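Local coordinates for 6-phosphogluconate dehydrogenase (Decarboxylating) (Geobacter metallireducens, PDB 4E21), which probably catalyses the NADP-linked oxidative decarboxylation of 6-phosphogluconate, a step of the pentose phosphate pathway, at residues 170-176 / 194-198; 36-40 / 147-152. One frame throughout, in Å; residues are numbered along the deposited sequence.

Contact 1: residues 170-176 / 194-198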
ATOM      1  N   PHE B 170      16.480 -27.124  24.490  1.00 29.94           N
ATOM      2  CA  PHE B 170      15.490 -26.726  23.492  1.00 31.15           C
ATOM      3  C   PHE B 170      14.259 -27.632  23.540  1.00 33.32           C
ATOM      4  O   PHE B 170      13.121 -27.146  23.544  1.00 32.76           O
ATOM      5  CB  PHE B 170      16.095 -26.726  22.093  1.00 29.59           C
ATOM      6  CG  PHE B 170      17.157 -25.697  21.902  1.00 28.77           C
ATOM      7  CD1 PHE B 170      17.049 -24.461  22.511  1.00 27.64           C
ATOM      8  CD2 PHE B 170      18.258 -25.959  21.105  1.00 26.76           C
ATOM      9  CE1 PHE B 170      18.035 -23.503  22.332  1.00 26.86           C
ATOM     10  CE2 PHE B 170      19.228 -25.002  20.910  1.00 26.33           C
ATOM     11  CZ  PHE B 170      19.121 -23.778  21.530  1.00 26.18           C
ATOM     12  N   ARG B 171      14.490 -28.943  23.601  1.00 32.78           N
ATOM     13  CA  ARG B 171      13.403 -29.904  23.744  1.00 33.30           C
ATOM     14  C   ARG B 171      12.465 -29.567  24.884  1.00 33.35           C
ATOM     15  O   ARG B 171      11.243 -29.592  24.723  1.00 33.74           O
ATOM     16  CB  ARG B 171      13.962 -31.289  23.969  1.00 35.67           C
ATOM     17  CG  ARG B 171      14.213 -32.024  22.695  1.00 39.01           C
ATOM     18  CD  ARG B 171      14.842 -33.355  22.989  1.00 39.09           C
ATOM     19  NE  ARG B 171      14.218 -34.363  22.148  1.00 44.85           N
ATOM     20  CZ  ARG B 171      14.577 -34.595  20.894  1.00 44.48           C
ATOM     21  NH1 ARG B 171      15.569 -33.891  20.348  1.00 37.04           N
ATOM     22  NH2 ARG B 171      13.947 -35.534  20.194  1.00 42.08           N
ATOM     23  N   THR B 172      13.034 -29.254  26.041  1.00 31.03           N
ATOM     24  CA  THR B 172      12.228 -28.901  27.205  1.00 31.11           C
ATOM     25  C   THR B 172      11.431 -27.636  26.949  1.00 31.78           C
ATOM     26  O   THR B 172      10.246 -27.558  27.281  1.00 34.21           O
ATOM     27  CB  THR B 172      13.113 -28.696  28.448  1.00 32.87           C
ATOM     28  OG1 THR B 172      13.769 -29.924  28.745  1.00 33.98           O
ATOM     29  CG2 THR B 172      12.293 -28.258  29.664  1.00 33.78           C
ATOM     30  N   LEU B 173      12.092 -26.649  26.352  1.00 30.20           N
ATOM     31  CA  LEU B 173      11.515 -25.334  26.134  1.00 30.44           C
ATOM     32  C   LEU B 173      10.410 -25.336  25.058  1.00 30.88           C
ATOM     33  O   LEU B 173       9.435 -24.605  25.168  1.00 29.75           O
ATOM     34  CB  LEU B 173      12.620 -24.378  25.731  1.00 29.77           C
ATOM     35  CG  LEU B 173      13.019 -23.262  26.700  1.00 32.82           C
ATOM     36  CD1 LEU B 173      12.644 -23.564  28.112  1.00 30.86           C
ATOM     37  CD2 LEU B 173      14.507 -22.946  26.556  1.00 31.47           C
ATOM     38  N   ALA B 174      10.588 -26.164  24.031  1.00 29.85           N
ATOM     39  CA  ALA B 174       9.689 -26.228  22.884  1.00 29.68           C
ATOM     40  C   ALA B 174       8.396 -27.007  23.207  1.00 31.06           C
ATOM     41  O   ALA B 174       8.326 -27.736  24.216  1.00 32.82           O
ATOM     42  CB  ALA B 174      10.417 -26.840  21.682  1.00 26.60           C
ATOM     43  N   PRO B 175       7.366 -26.845  22.362  1.00 30.76           N
ATOM     44  CA  PRO B 175       6.043 -27.442  22.620  1.00 31.56           C
ATOM     45  C   PRO B 175       6.020 -28.960  22.487  1.00 30.78           C
ATOM     46  O   PRO B 175       5.247 -29.603  23.184  1.00 32.45           O
ATOM     47  CB  PRO B 175       5.159 -26.819  21.532  1.00 30.95           C
ATOM     48  CG  PRO B 175       5.883 -25.570  21.095  1.00 29.12           C
ATOM     49  CD  PRO B 175       7.337 -25.952  21.186  1.00 31.15           C
ATOM     50  N   GLY B 176       6.867 -29.525  21.634  1.00 29.97           N
ATOM     51  CA  GLY B 176       6.778 -30.940  21.324  1.00 28.95           C
ATOM     52  C   GLY B 176       5.775 -31.228  20.217  1.00 31.71           C
ATOM     53  O   GLY B 176       4.796 -30.501  20.039  1.00 30.04           O
ATOM     54  N   GLU B 194       9.458 -30.401  13.709  1.00 29.18           N
ATOM     55  CA  GLU B 194       8.136 -30.843  14.181  1.00 28.67           C
ATOM     56  C   GLU B 194       7.936 -30.675  15.671  1.00 28.90           C
ATOM     57  O   GLU B 194       6.820 -30.816  16.177  1.00 27.45           O
ATOM     58  CB  GLU B 194       7.863 -32.296  13.798  1.00 29.92           C
ATOM     59  CG  GLU B 194       7.450 -32.498  12.350  1.00 33.46           C
ATOM     60  CD  GLU B 194       6.908 -33.898  12.086  1.00 39.58           C
ATOM     61  OE1 GLU B 194       7.733 -34.836  12.009  1.00 42.21           O
ATOM     62  OE2 GLU B 194       5.667 -34.060  11.947  1.00 38.72           O
ATOM     63  N   LEU B 195       9.027 -30.395  16.373  1.00 28.40           N
ATOM     64  CA  LEU B 195       8.999 -30.285  17.828  1.00 28.67           C
ATOM     65  C   LEU B 195       8.738 -28.839  18.260  1.00 29.15           C
ATOM     66  O   LEU B 195       8.425 -28.573  19.433  1.00 27.98           O
ATOM     67  CB  LEU B 195      10.326 -30.789  18.420  1.00 30.11           C
ATOM     68  CG  LEU B 195      10.555 -32.287  18.710  1.00 31.06           C
ATOM     69  CD1 LEU B 195      10.043 -33.152  17.612  1.00 30.30           C
ATOM     70  CD2 LEU B 195      12.045 -32.591  18.935  1.00 32.86           C
ATOM     71  N   GLY B 196       8.875 -27.908  17.309  1.00 28.28           N
ATOM     72  CA  GLY B 196       8.728 -26.497  17.606  1.00 27.45           C
ATOM     73  C   GLY B 196      10.038 -25.767  17.925  1.00 27.13           C
ATOM     74  O   GLY B 196      10.026 -24.685  18.504  1.00 25.78           O
ATOM     75  N   TYR B 197      11.170 -26.349  17.542  1.00 25.74           N
ATOM     76  CA  TYR B 197      12.421 -25.610  17.532  1.00 25.60           C
ATOM     77  C   TYR B 197      13.239 -25.994  16.310  1.00 26.08           C
ATOM     78  O   TYR B 197      13.063 -27.081  15.750  1.00 24.91           O
ATOM     79  CB  TYR B 197      13.217 -25.783  18.839  1.00 27.80           C
ATOM     80  CG  TYR B 197      13.794 -27.166  19.071  1.00 29.79           C
ATOM     81  CD1 TYR B 197      12.993 -28.205  19.551  1.00 28.85           C
ATOM     82  CD2 TYR B 197      15.144 -27.429  18.828  1.00 28.86           C
ATOM     83  CE1 TYR B 197      13.516 -29.472  19.774  1.00 30.11           C
ATOM     84  CE2 TYR B 197      15.680 -28.684  19.057  1.00 30.77           C
ATOM     85  CZ  TYR B 197      14.858 -29.701  19.529  1.00 34.13           C
ATOM     86  OH  TYR B 197      15.382 -30.949  19.753  1.00 35.54           O
ATOM     87  N   LEU B 198      14.115 -25.092  15.878  1.00 23.52           N
ATOM     88  CA  LEU B 198      14.762 -25.260  14.586  1.00 25.59           C
ATOM     89  C   LEU B 198      16.069 -24.526  14.580  1.00 25.94           C
ATOM     90  O   LEU B 198      16.109 -23.333  14.888  1.00 24.17           O
ATOM     91  CB  LEU B 198      13.911 -24.641  13.481  1.00 24.29           C
ATOM     92  CG  LEU B 198      13.987 -25.227  12.065  1.00 27.81           C
ATOM     93  CD1 LEU B 198      13.769 -24.120  11.006  1.00 26.42           C
ATOM     94  CD2 LEU B 198      15.255 -26.040  11.779  1.00 27.00           C
TER
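With its CG set between the backbone N and the carbonyl carbon (chi1 69°), Tyr197 swings its ring out against the last turn of helix 167-173, whose backbone presents Phe170 CB to it. The outcome is a CH-pi contact: Phe170 CB lies over one face of the Tyr197 ring, 3.7 Å from its centroid and displaced toward the CD2/CE2 rim. Phe170 CG, anti to the carbonyl carbon, leads the phenylalanine ring away from segment 194-198, and the two rings meet obliquely, their planes 40° apart. Ala174 CB comes in near the root of the same tyrosine, 3.6 Å from Tyr197 CD1. At the far end Arg171 CG lies 3.3 Å from Tyr197 OH; Asp167 accepts the hydrogen bond of Tyr197 OH and forms a salt bridge with Arg171 NH1. Leu195 CD2 sits over one guanidinium face, 3.7 Å from Arg171 NH2. This is the edge of the Rossmann-type nucleotide-binding domain, where strand 197-201 is one of the two outermost strands of the sheet within this chain and the helix end packs against its first residue. Beyond the helix, Gly176 N donates to Leu195 O at 2.9 Å, a bent bond (142° at the hydrogen). Pro175 CD presses on that same carbonyl oxygen, 3.3 Å from Leu195 O. Gly196 turns the chain with positive phi, its CA lying close to the Pro175 ring.

Contact 2: residues 36-40 / 147-152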
ATOM      1  N   ASP B  36       9.751 -17.259  33.366  1.00 34.35           N
ATOM      2  CA  ASP B  36       8.903 -18.325  32.827  1.00 36.13           C
ATOM      3  C   ASP B  36       9.678 -19.468  32.196  1.00 35.53           C
ATOM      4  O   ASP B  36       9.288 -20.633  32.306  1.00 35.42           O
ATOM      5  CB  ASP B  36       7.918 -17.759  31.792  1.00 38.02           C
ATOM      6  CG  ASP B  36       6.672 -17.202  32.431  1.00 40.29           C
ATOM      7  OD1 ASP B  36       6.510 -17.423  33.655  1.00 42.03           O
ATOM      8  OD2 ASP B  36       5.863 -16.559  31.722  1.00 39.36           O
HETATM    9  N   MSE B  37      10.772 -19.137  31.517  1.00 35.77           N
HETATM   10  CA  MSE B  37      11.603 -20.169  30.907  1.00 35.88           C
HETATM   11  C   MSE B  37      12.342 -20.942  31.986  1.00 35.43           C
HETATM   12  O   MSE B  37      12.536 -22.143  31.850  1.00 36.78           O
HETATM   13  CB  MSE B  37      12.579 -19.574  29.897  1.00 33.36           C
HETATM   14  CG  MSE B  37      11.888 -18.713  28.872  1.00 34.52           C
HETATM   15 SE   MSE B  37      13.107 -17.902  27.613  0.52 35.49          SE
HETATM   16  CE  MSE B  37      13.243 -19.357  26.336  1.00 32.51           C
ATOM     17  N   VAL B  38      12.740 -20.258  33.058  1.00 35.00           N
ATOM     18  CA  VAL B  38      13.374 -20.944  34.184  1.00 37.78           C
ATOM     19  C   VAL B  38      12.355 -21.884  34.817  1.00 37.55           C
ATOM     20  O   VAL B  38      12.670 -23.044  35.090  1.00 36.70           O
ATOM     21  CB  VAL B  38      13.930 -19.976  35.249  1.00 35.33           C
ATOM     22  CG1 VAL B  38      14.270 -20.737  36.506  1.00 39.46           C
ATOM     23  CG2 VAL B  38      15.159 -19.256  34.717  1.00 33.08           C
ATOM     24  N   ARG B  39      11.125 -21.398  35.013  1.00 35.84           N
ATOM     25  CA  ARG B  39      10.092 -22.241  35.615  1.00 35.74           C
ATOM     26  C   ARG B  39       9.846 -23.455  34.750  1.00 36.72           C
ATOM     27  O   ARG B  39       9.732 -24.568  35.254  1.00 38.35           O
ATOM     28  CB  ARG B  39       8.799 -21.476  35.849  1.00 35.44           C
ATOM     29  CG  ARG B  39       8.909 -20.405  36.902  1.00 37.55           C
ATOM     30  CD  ARG B  39       7.629 -19.606  36.987  1.00 40.60           C
ATOM     31  NE  ARG B  39       7.784 -18.440  37.845  1.00 41.60           N
ATOM     32  CZ  ARG B  39       7.736 -17.183  37.420  1.00 43.14           C
ATOM     33  NH1 ARG B  39       7.521 -16.916  36.139  1.00 43.03           N
ATOM     34  NH2 ARG B  39       7.895 -16.189  38.283  1.00 45.19           N
ATOM     35  N   ARG B  40       9.798 -23.248  33.438  1.00 37.93           N
ATOM     36  CA  ARG B  40       9.592 -24.362  32.520  1.00 38.09           C
ATOM     37  C   ARG B  40      10.799 -25.291  32.524  1.00 35.80           C
ATOM     38  O   ARG B  40      10.657 -26.511  32.574  1.00 37.58           O
ATOM     39  CB  ARG B  40       9.271 -23.875  31.096  1.00 35.74           C
ATOM     40  CG  ARG B  40       9.015 -25.024  30.121  1.00 33.22           C
ATOM     41  CD  ARG B  40       8.347 -24.562  28.852  1.00 31.93           C
ATOM     42  NE  ARG B  40       8.075 -25.659  27.925  1.00 31.24           N
ATOM     43  CZ  ARG B  40       6.902 -26.271  27.810  1.00 31.87           C
ATOM     44  NH1 ARG B  40       5.886 -25.903  28.581  1.00 32.26           N
ATOM     45  NH2 ARG B  40       6.743 -27.252  26.927  1.00 30.20           N
ATOM     46  N   GLY B 147       4.102 -19.550  26.566  1.00 35.82           N
ATOM     47  CA  GLY B 147       5.206 -20.498  26.427  1.00 34.05           C
ATOM     48  C   GLY B 147       5.427 -21.382  27.644  1.00 33.99           C
ATOM     49  O   GLY B 147       5.840 -22.541  27.510  1.00 31.71           O
ATOM     50  N   LEU B 148       5.134 -20.840  28.828  1.00 33.66           N
ATOM     51  CA  LEU B 148       5.335 -21.567  30.081  1.00 36.59           C
ATOM     52  C   LEU B 148       4.598 -22.892  30.074  1.00 38.06           C
ATOM     53  O   LEU B 148       5.200 -23.957  30.245  1.00 38.23           O
ATOM     54  CB  LEU B 148       4.907 -20.726  31.289  1.00 37.90           C
ATOM     55  CG  LEU B 148       4.891 -21.460  32.636  1.00 40.11           C
ATOM     56  CD1 LEU B 148       6.129 -22.325  32.820  1.00 37.45           C
ATOM     57  CD2 LEU B 148       4.728 -20.493  33.811  1.00 39.83           C
ATOM     58  N   GLU B 149       3.291 -22.826  29.860  1.00 40.72           N
ATOM     59  CA  GLU B 149       2.479 -24.036  29.769  1.00 41.84           C
ATOM     60  C   GLU B 149       2.545 -24.703  28.392  1.00 38.98           C
ATOM     61  O   GLU B 149       2.500 -25.926  28.302  1.00 39.94           O
ATOM     62  CB  GLU B 149       1.016 -23.740  30.140  1.00 44.81           C
ATOM     63  CG  GLU B 149       0.846 -22.923  31.430  1.00 47.65           C
ATOM     64  CD  GLU B 149       1.161 -23.725  32.691  1.00 55.85           C
ATOM     65  OE1 GLU B 149       0.997 -24.973  32.652  1.00 55.34           O
ATOM     66  OE2 GLU B 149       1.559 -23.103  33.717  1.00 54.32           O
ATOM     67  N   ARG B 150       2.657 -23.922  27.320  1.00 36.45           N
ATOM     68  CA  ARG B 150       2.550 -24.523  25.986  1.00 37.81           C
ATOM     69  C   ARG B 150       3.859 -24.728  25.219  1.00 36.74           C
ATOM     70  O   ARG B 150       3.862 -25.352  24.153  1.00 37.42           O
ATOM     71  CB  ARG B 150       1.539 -23.762  25.133  1.00 39.79           C
ATOM     72  CG  ARG B 150       0.128 -23.848  25.698  1.00 43.48           C
ATOM     73  CD  ARG B 150      -0.885 -23.116  24.841  1.00 47.12           C
ATOM     74  NE  ARG B 150      -2.038 -22.704  25.639  1.00 54.17           N
ATOM     75  CZ  ARG B 150      -3.102 -22.064  25.154  1.00 55.84           C
ATOM     76  NH1 ARG B 150      -3.163 -21.760  23.863  1.00 54.17           N
ATOM     77  NH2 ARG B 150      -4.105 -21.725  25.962  1.00 54.54           N
ATOM     78  N   GLY B 151       4.970 -24.234  25.748  1.00 31.94           N
ATOM     79  CA  GLY B 151       6.213 -24.326  24.999  1.00 33.43           C
ATOM     80  C   GLY B 151       6.382 -23.142  24.051  1.00 31.88           C
ATOM     81  O   GLY B 151       5.406 -22.558  23.586  1.00 33.15           O
ATOM     82  N   TYR B 152       7.636 -22.785  23.795  1.00 30.45           N
ATOM     83  CA  TYR B 152       7.999 -21.631  22.990  1.00 29.21           C
ATOM     84  C   TYR B 152       8.461 -22.151  21.650  1.00 29.43           C
ATOM     85  O   TYR B 152       9.145 -23.183  21.578  1.00 28.38           O
ATOM     86  CB  TYR B 152       9.160 -20.866  23.635  1.00 27.90           C
ATOM     87  CG  TYR B 152       8.906 -20.418  25.062  1.00 30.43           C
ATOM     88  CD1 TYR B 152       9.230 -21.238  26.137  1.00 29.20           C
ATOM     89  CD2 TYR B 152       8.338 -19.173  25.332  1.00 31.28           C
ATOM     90  CE1 TYR B 152       8.993 -20.833  27.447  1.00 30.29           C
ATOM     91  CE2 TYR B 152       8.088 -18.761  26.634  1.00 33.25           C
ATOM     92  CZ  TYR B 152       8.421 -19.596  27.692  1.00 33.05           C
ATOM     93  OH  TYR B 152       8.186 -19.187  28.992  1.00 32.19           O
TER
HETATM   94  O   HOH W   1       5.736 -17.647  29.164  1.00 32.22           O
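Arg40 NH1 donates to Leu148 O at 2.7 Å, with the oxygen in the guanidinium plane but the donor standing 45° out of the carbonyl plane. A weak second bond runs from Arg40 NH1 to Glu149 O, so this one nitrogen grips two successive carbonyls of the short helix 147-150. Gly151 N lies over a face of the same guanidinium. The side chain gets there stretched out, its CG anti to the backbone N (chi1 -179°), and its NE and NH2 are taken by Thr172 O and Ala174 O. At the Asp36 end of the contact a water bridges Asp36 OD2 (2.8 Å) and Tyr152 OH, with a weak third link from Leu148 N; Arg32 forms a salt bridge with the same carboxylate, and Asp36 OD1 pairs with Arg39 NH1. Between these polar ends Leu148 wedges in, CD2 3.6 Å from Asp36 OD1 and CD1 against Arg40 CB. Met37, a selenomethionine, makes a long Met-aromatic contact over the Tyr152 ring (SE to centroid 5.1 Å), while its CG lies 3.8 Å from Tyr152 CZ. Helix 147-150, connecting antiparallel strands 135-142 and 153-157, is held against helix 32-43, which follows the first strand, 24-28, of the Rossmann-type domain.

In the fold
The two contacts, centres 11 Å apart, meet at the end of helix 167-173. Leu173 O accepts a probable hydrogen bond from Tyr152 N (2.9 Å), and the Arg40 guanidinium is shared between the two contacts. One arginine of contact 2 therefore joins the carbonyls of helix 147-150 to those at the tail of contact 1. Pro175 CB packs on Arg150 O at 3.3 Å, and Leu173 reaches over to Met37. Contact 2 closes first along the chain, and contact 1 then ties in the last strand of the sheet. The Met37 side chain lies near the putative GxGxxG dinucleotide-binding turn without touching it, whereas contact 1 borders a second subunit, with Pro175 on its Gly272.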